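PDB 2Q02: putative cytoplasmic protein from Salmonella typhimurium LT2, which is of unknown function but binds zinc and has a xylose isomerase-like TIM barrel, consistent with an isomerase activity. Local coordinates for residues N12-S20 and P246-E256. Numbering follows the deposited sequence.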
ATOM      1  N   ASN A  12      -3.645  -7.346   0.915  1.00 46.19           N
ATOM      2  CA  ASN A  12      -4.169  -6.413  -0.061  1.00 46.11           C
ATOM      3  C   ASN A  12      -5.018  -7.183  -1.113  1.00 46.06           C
ATOM      4  O   ASN A  12      -4.631  -8.271  -1.589  1.00 45.10           O
ATOM      5  CB  ASN A  12      -3.009  -5.629  -0.703  1.00 45.89           C
ATOM      6  CG  ASN A  12      -3.479  -4.443  -1.520  1.00 43.97           C
ATOM      7  OD1 ASN A  12      -4.262  -4.610  -2.453  1.00 42.64           O
ATOM      8  ND2 ASN A  12      -2.986  -3.240  -1.188  1.00 41.68           N
ATOM      9  N   ARG A  13      -6.167  -6.605  -1.475  1.00 45.52           N
ATOM     10  CA  ARG A  13      -7.088  -7.259  -2.404  1.00 45.99           C
ATOM     11  C   ARG A  13      -6.553  -7.441  -3.832  1.00 46.32           C
ATOM     12  O   ARG A  13      -7.149  -8.196  -4.601  1.00 45.90           O
ATOM     13  CB  ARG A  13      -8.437  -6.537  -2.454  1.00 45.93           C
ATOM     14  CG  ARG A  13      -9.520  -7.372  -3.114  1.00 45.25           C
ATOM     15  CD  ARG A  13     -10.842  -6.635  -3.290  1.00 47.71           C
ATOM     16  NE  ARG A  13     -11.841  -7.489  -3.962  1.00 47.14           N
ATOM     17  CZ  ARG A  13     -12.841  -7.048  -4.722  1.00 45.19           C
ATOM     18  NH1 ARG A  13     -13.015  -5.749  -4.919  1.00 46.97           N
ATOM     19  NH2 ARG A  13     -13.676  -7.911  -5.283  1.00 43.82           N
ATOM     20  N   LYS A  14      -5.449  -6.772  -4.196  1.00 46.55           N
ATOM     21  CA  LYS A  14      -4.862  -6.964  -5.537  1.00 46.21           C
ATOM     22  C   LYS A  14      -4.417  -8.404  -5.797  1.00 45.78           C
ATOM     23  O   LYS A  14      -4.297  -8.799  -6.952  1.00 45.62           O
ATOM     24  CB  LYS A  14      -3.681  -6.017  -5.787  1.00 47.33           C
ATOM     25  CG  LYS A  14      -3.425  -5.710  -7.290  1.00 47.18           C
ATOM     26  CD  LYS A  14      -4.289  -4.557  -7.792  1.00 48.07           C
ATOM     27  CE  LYS A  14      -4.250  -4.426  -9.311  1.00 53.42           C
ATOM     28  NZ  LYS A  14      -5.564  -4.018  -9.959  1.00 53.86           N
ATOM     29  N   ILE A  15      -4.165  -9.170  -4.727  1.00 45.94           N
ATOM     30  CA  ILE A  15      -3.758 -10.584  -4.830  1.00 45.79           C
ATOM     31  C   ILE A  15      -4.880 -11.504  -5.350  1.00 45.83           C
ATOM     32  O   ILE A  15      -4.617 -12.603  -5.827  1.00 46.38           O
ATOM     33  CB  ILE A  15      -3.210 -11.104  -3.455  1.00 45.07           C
ATOM     34  CG1 ILE A  15      -2.350 -12.349  -3.623  1.00 42.58           C
ATOM     35  CG2 ILE A  15      -4.332 -11.359  -2.447  1.00 47.68           C
ATOM     36  CD1 ILE A  15      -1.535 -12.678  -2.382  1.00 43.89           C
ATOM     37  N   ALA A  16      -6.123 -11.039  -5.280  1.00 46.00           N
ATOM     38  CA  ALA A  16      -7.277 -11.872  -5.598  1.00 45.47           C
ATOM     39  C   ALA A  16      -8.252 -11.193  -6.556  1.00 45.33           C
ATOM     40  O   ALA A  16      -9.416 -10.956  -6.188  1.00 45.66           O
ATOM     41  CB  ALA A  16      -8.000 -12.260  -4.313  1.00 47.15           C
ATOM     42  N   PRO A  17      -7.803 -10.919  -7.796  1.00 45.40           N
ATOM     43  CA  PRO A  17      -8.648 -10.216  -8.777  1.00 45.91           C
ATOM     44  C   PRO A  17      -9.941 -10.971  -9.134  1.00 46.14           C
ATOM     45  O   PRO A  17     -10.941 -10.341  -9.488  1.00 46.86           O
ATOM     46  CB  PRO A  17      -7.743 -10.104 -10.012  1.00 45.90           C
ATOM     47  CG  PRO A  17      -6.765 -11.228  -9.868  1.00 44.39           C
ATOM     48  CD  PRO A  17      -6.497 -11.277  -8.370  1.00 45.46           C
ATOM     49  N   GLY A  18      -9.923 -12.299  -9.032  1.00 46.18           N
ATOM     50  CA  GLY A  18     -11.062 -13.110  -9.426  1.00 45.77           C
ATOM     51  C   GLY A  18     -12.098 -13.352  -8.344  1.00 45.80           C
ATOM     52  O   GLY A  18     -13.154 -13.896  -8.621  1.00 45.63           O
ATOM     53  N   LEU A  19     -11.814 -12.954  -7.112  1.00 46.05           N
ATOM     54  CA  LEU A  19     -12.707 -13.239  -5.982  1.00 45.49           C
ATOM     55  C   LEU A  19     -13.620 -12.076  -5.629  1.00 45.74           C
ATOM     56  O   LEU A  19     -13.169 -10.918  -5.541  1.00 45.68           O
ATOM     57  CB  LEU A  19     -11.886 -13.574  -4.732  1.00 44.92           C
ATOM     58  CG  LEU A  19     -11.062 -14.857  -4.819  1.00 45.67           C
ATOM     59  CD1 LEU A  19     -10.258 -15.049  -3.539  1.00 47.91           C
ATOM     60  CD2 LEU A  19     -11.977 -16.056  -5.097  1.00 46.04           C
ATOM     61  N   SER A  20     -14.892 -12.391  -5.380  1.00 45.43           N
ATOM     62  CA  SER A  20     -15.812 -11.408  -4.839  1.00 45.44           C
ATOM     63  C   SER A  20     -15.315 -10.980  -3.467  1.00 45.81           C
ATOM     64  O   SER A  20     -14.470 -11.641  -2.869  1.00 45.68           O
ATOM     65  CB  SER A  20     -17.210 -11.988  -4.683  1.00 45.36           C
ATOM     66  OG  SER A  20     -17.299 -12.733  -3.480  1.00 44.19           O
ATOM     67  N   PRO A 246       0.951  -7.843  -4.350  1.00 45.57           N
ATOM     68  CA  PRO A 246       1.335  -8.178  -5.710  1.00 46.70           C
ATOM     69  C   PRO A 246       0.416  -7.537  -6.777  1.00 47.53           C
ATOM     70  O   PRO A 246      -0.732  -7.190  -6.477  1.00 46.75           O
ATOM     71  CB  PRO A 246       1.210  -9.697  -5.719  1.00 45.59           C
ATOM     72  CG  PRO A 246       0.132  -9.968  -4.781  1.00 45.08           C
ATOM     73  CD  PRO A 246       0.311  -8.982  -3.674  1.00 46.15           C
ATOM     74  N   PHE A 247       0.934  -7.384  -8.005  1.00 48.94           N
ATOM     75  CA  PHE A 247       0.197  -6.761  -9.140  1.00 48.47           C
ATOM     76  C   PHE A 247       0.127  -7.592 -10.440  1.00 47.65           C
ATOM     77  O   PHE A 247      -0.691  -7.301 -11.323  1.00 46.65           O
ATOM     78  CB  PHE A 247       0.864  -5.440  -9.519  1.00 48.80           C
ATOM     79  CG  PHE A 247       0.389  -4.278  -8.750  1.00 49.20           C
ATOM     80  CD1 PHE A 247      -0.720  -3.563  -9.176  1.00 53.16           C
ATOM     81  CD2 PHE A 247       1.073  -3.862  -7.612  1.00 52.48           C
ATOM     82  CE1 PHE A 247      -1.174  -2.462  -8.463  1.00 51.29           C
ATOM     83  CE2 PHE A 247       0.645  -2.755  -6.894  1.00 51.25           C
ATOM     84  CZ  PHE A 247      -0.486  -2.049  -7.323  1.00 54.68           C
ATOM     85  N   SER A 248       1.003  -8.579 -10.579  1.00 47.38           N
ATOM     86  CA  SER A 248       1.128  -9.319 -11.841  1.00 47.99           C
ATOM     87  C   SER A 248      -0.184  -9.900 -12.372  1.00 47.69           C
ATOM     88  O   SER A 248      -1.061 -10.286 -11.607  1.00 50.50           O
ATOM     89  CB  SER A 248       2.126 -10.468 -11.666  1.00 47.35           C
ATOM     90  OG  SER A 248       2.084 -11.328 -12.780  1.00 43.43           O
ATOM     91  N   SER A 249      -0.297  -9.990 -13.687  1.00 47.67           N
ATOM     92  CA  SER A 249      -1.426 -10.666 -14.332  0.50 47.09           C
ATOM     93  C   SER A 249      -1.370 -12.175 -14.110  1.00 48.23           C
ATOM     94  O   SER A 249      -2.360 -12.870 -14.311  1.00 49.65           O
ATOM     95  CB  SER A 249      -1.450 -10.367 -15.834  0.50 46.19           C
ATOM     96  OG  SER A 249      -0.328 -10.933 -16.490  0.50 38.82           O
ATOM     97  N   GLN A 250      -0.202 -12.688 -13.722  1.00 50.00           N
ATOM     98  CA  GLN A 250      -0.073 -14.109 -13.337  1.00 50.88           C
ATOM     99  C   GLN A 250      -1.039 -14.446 -12.178  1.00 49.51           C
ATOM    100  O   GLN A 250      -1.438 -15.591 -12.007  1.00 49.21           O
ATOM    101  CB  GLN A 250       1.352 -14.431 -12.852  1.00 51.64           C
ATOM    102  CG  GLN A 250       2.487 -14.510 -13.902  1.00 51.76           C
ATOM    103  CD  GLN A 250       3.867 -14.715 -13.218  1.00 54.05           C
ATOM    104  OE1 GLN A 250       4.098 -15.721 -12.518  1.00 53.98           O
ATOM    105  NE2 GLN A 250       4.765 -13.740 -13.392  1.00 51.36           N
ATOM    106  N   LEU A 251      -1.373 -13.443 -11.369  1.00 48.82           N
ATOM    107  CA  LEU A 251      -2.289 -13.620 -10.242  1.00 49.16           C
ATOM    108  C   LEU A 251      -3.661 -14.146 -10.654  1.00 48.58           C
ATOM    109  O   LEU A 251      -4.225 -14.999  -9.956  1.00 48.41           O
ATOM    110  CB  LEU A 251      -2.492 -12.302  -9.490  1.00 48.68           C
ATOM    111  CG  LEU A 251      -1.286 -11.744  -8.735  1.00 50.58           C
ATOM    112  CD1 LEU A 251      -1.576 -10.306  -8.327  1.00 53.99           C
ATOM    113  CD2 LEU A 251      -0.940 -12.569  -7.511  1.00 49.64           C
ATOM    114  N   ALA A 252      -4.198 -13.628 -11.759  1.00 47.27           N
ATOM    115  CA  ALA A 252      -5.533 -14.026 -12.240  1.00 47.86           C
ATOM    116  C   ALA A 252      -5.688 -15.525 -12.466  1.00 47.26           C
ATOM    117  O   ALA A 252      -6.793 -16.038 -12.425  1.00 46.20           O
ATOM    118  CB  ALA A 252      -5.879 -13.284 -13.522  1.00 49.01           C
ATOM    119  N   SER A 253      -4.584 -16.222 -12.712  1.00 48.40           N
ATOM    120  CA  SER A 253      -4.609 -17.665 -12.965  1.00 49.37           C
ATOM    121  C   SER A 253      -4.576 -18.535 -11.691  1.00 49.30           C
ATOM    122  O   SER A 253      -4.608 -19.771 -11.778  1.00 49.23           O
ATOM    123  CB  SER A 253      -3.433 -18.046 -13.878  1.00 50.10           C
ATOM    124  OG  SER A 253      -2.180 -17.752 -13.265  1.00 52.48           O
ATOM    125  N   TRP A 254      -4.513 -17.890 -10.525  1.00 48.98           N
ATOM    126  CA  TRP A 254      -4.398 -18.582  -9.224  1.00 48.83           C
ATOM    127  C   TRP A 254      -5.756 -18.997  -8.632  1.00 47.55           C
ATOM    128  O   TRP A 254      -6.660 -18.166  -8.497  1.00 46.11           O
ATOM    129  CB  TRP A 254      -3.712 -17.658  -8.200  1.00 49.48           C
ATOM    130  CG  TRP A 254      -2.264 -17.307  -8.469  1.00 48.55           C
ATOM    131  CD1 TRP A 254      -1.537 -17.587  -9.581  1.00 49.50           C
ATOM    132  CD2 TRP A 254      -1.391 -16.594  -7.590  1.00 49.68           C
ATOM    133  NE1 TRP A 254      -0.257 -17.106  -9.447  1.00 48.86           N
ATOM    134  CE2 TRP A 254      -0.144 -16.492  -8.232  1.00 47.96           C
ATOM    135  CE3 TRP A 254      -1.542 -16.037  -6.314  1.00 51.30           C
ATOM    136  CZ2 TRP A 254       0.946 -15.855  -7.648  1.00 51.67           C
ATOM    137  CZ3 TRP A 254      -0.461 -15.397  -5.737  1.00 50.05           C
ATOM    138  CH2 TRP A 254       0.770 -15.313  -6.403  1.00 49.05           C
ATOM    139  N   SER A 255      -5.886 -20.265  -8.239  1.00 46.74           N
ATOM    140  CA  SER A 255      -7.047 -20.698  -7.453  1.00 45.80           C
ATOM    141  C   SER A 255      -6.970 -20.163  -6.012  1.00 46.35           C
ATOM    142  O   SER A 255      -5.934 -19.635  -5.585  1.00 46.48           O
ATOM    143  CB  SER A 255      -7.142 -22.219  -7.438  1.00 45.55           C
ATOM    144  OG  SER A 255      -6.109 -22.778  -6.653  1.00 46.19           O
ATOM    145  N   GLU A 256      -8.071 -20.294  -5.271  1.00 45.79           N
ATOM    146  CA  GLU A 256      -8.119 -19.861  -3.875  1.00 46.77           C
ATOM    147  C   GLU A 256      -7.106 -20.615  -3.018  1.00 47.17           C
ATOM    148  O   GLU A 256      -6.607 -20.082  -2.016  1.00 46.15           O
ATOM    149  CB  GLU A 256      -9.502 -20.084  -3.273  1.00 47.18           C
ATOM    150  CG  GLU A 256     -10.560 -19.090  -3.695  1.00 48.13           C
ATOM    151  CD  GLU A 256     -11.813 -19.192  -2.831  1.00 48.75           C
ATOM    152  OE1 GLU A 256     -11.661 -19.454  -1.622  1.00 50.68           O
ATOM    153  OE2 GLU A 256     -12.942 -19.019  -3.352  1.00 53.08           O
TER
HETATM  154  O   HOH W   1      -6.037 -14.781  -7.659  1.00 35.16           O
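A water bridges the carbonyl oxygens of Ile15 and Leu251, donating to both, and lies 2.9 Å from Leu251 O and 3.2 Å from Ile15 O; it ties the two carbonyls together, and the contacts around it are largely apolar. Beside it Leu251 drives its two methyls into segment 12-20: CD1 reaches to 3.4 Å from Lys14 O, while CD2 turns toward CG1 of Ile15 and also lies over one face of the Trp254 indole, offset toward the rim. Ile15 holds CG1 anti to its backbone nitrogen (chi1 -160°), which sets that carbon among three neighbours, CG of Pro246 at 3.6 Å and, more loosely, Leu251 CD2 and Trp254 CZ3. Helix 256-271 adds Ile263 to this apolar cluster. The two segments are the loops that follow the first and last strands of an eight-stranded parallel TIM barrel, so the contact joins them across the seam where strand 242-244 meets strand 9-12. At the inner end, Lys14 crosses the Phe247 ring at about a right angle: its CG sits over the face, 4.3 Å from the ring centroid, and CE comes to 3.6 Å from CD1. The same ring lies close to the zinc ligand Glu245, so this end borders the metal site. The Lys14 N-H is bonded to Asn12 OD1 in an Asx turn, nearly straight at 3.0 Å; Arg39 also reaches this oxygen. Toward the outside, Pro17 CG rests on the backbone of Ala252, and Leu19 CD2 packs at 3.6 Å against CG of Glu256, whose carboxylate forms a salt bridge with Arg30. Arg13 NH2 donates in the guanidinium plane to Leu19 O and also forms a salt bridge with Asp49.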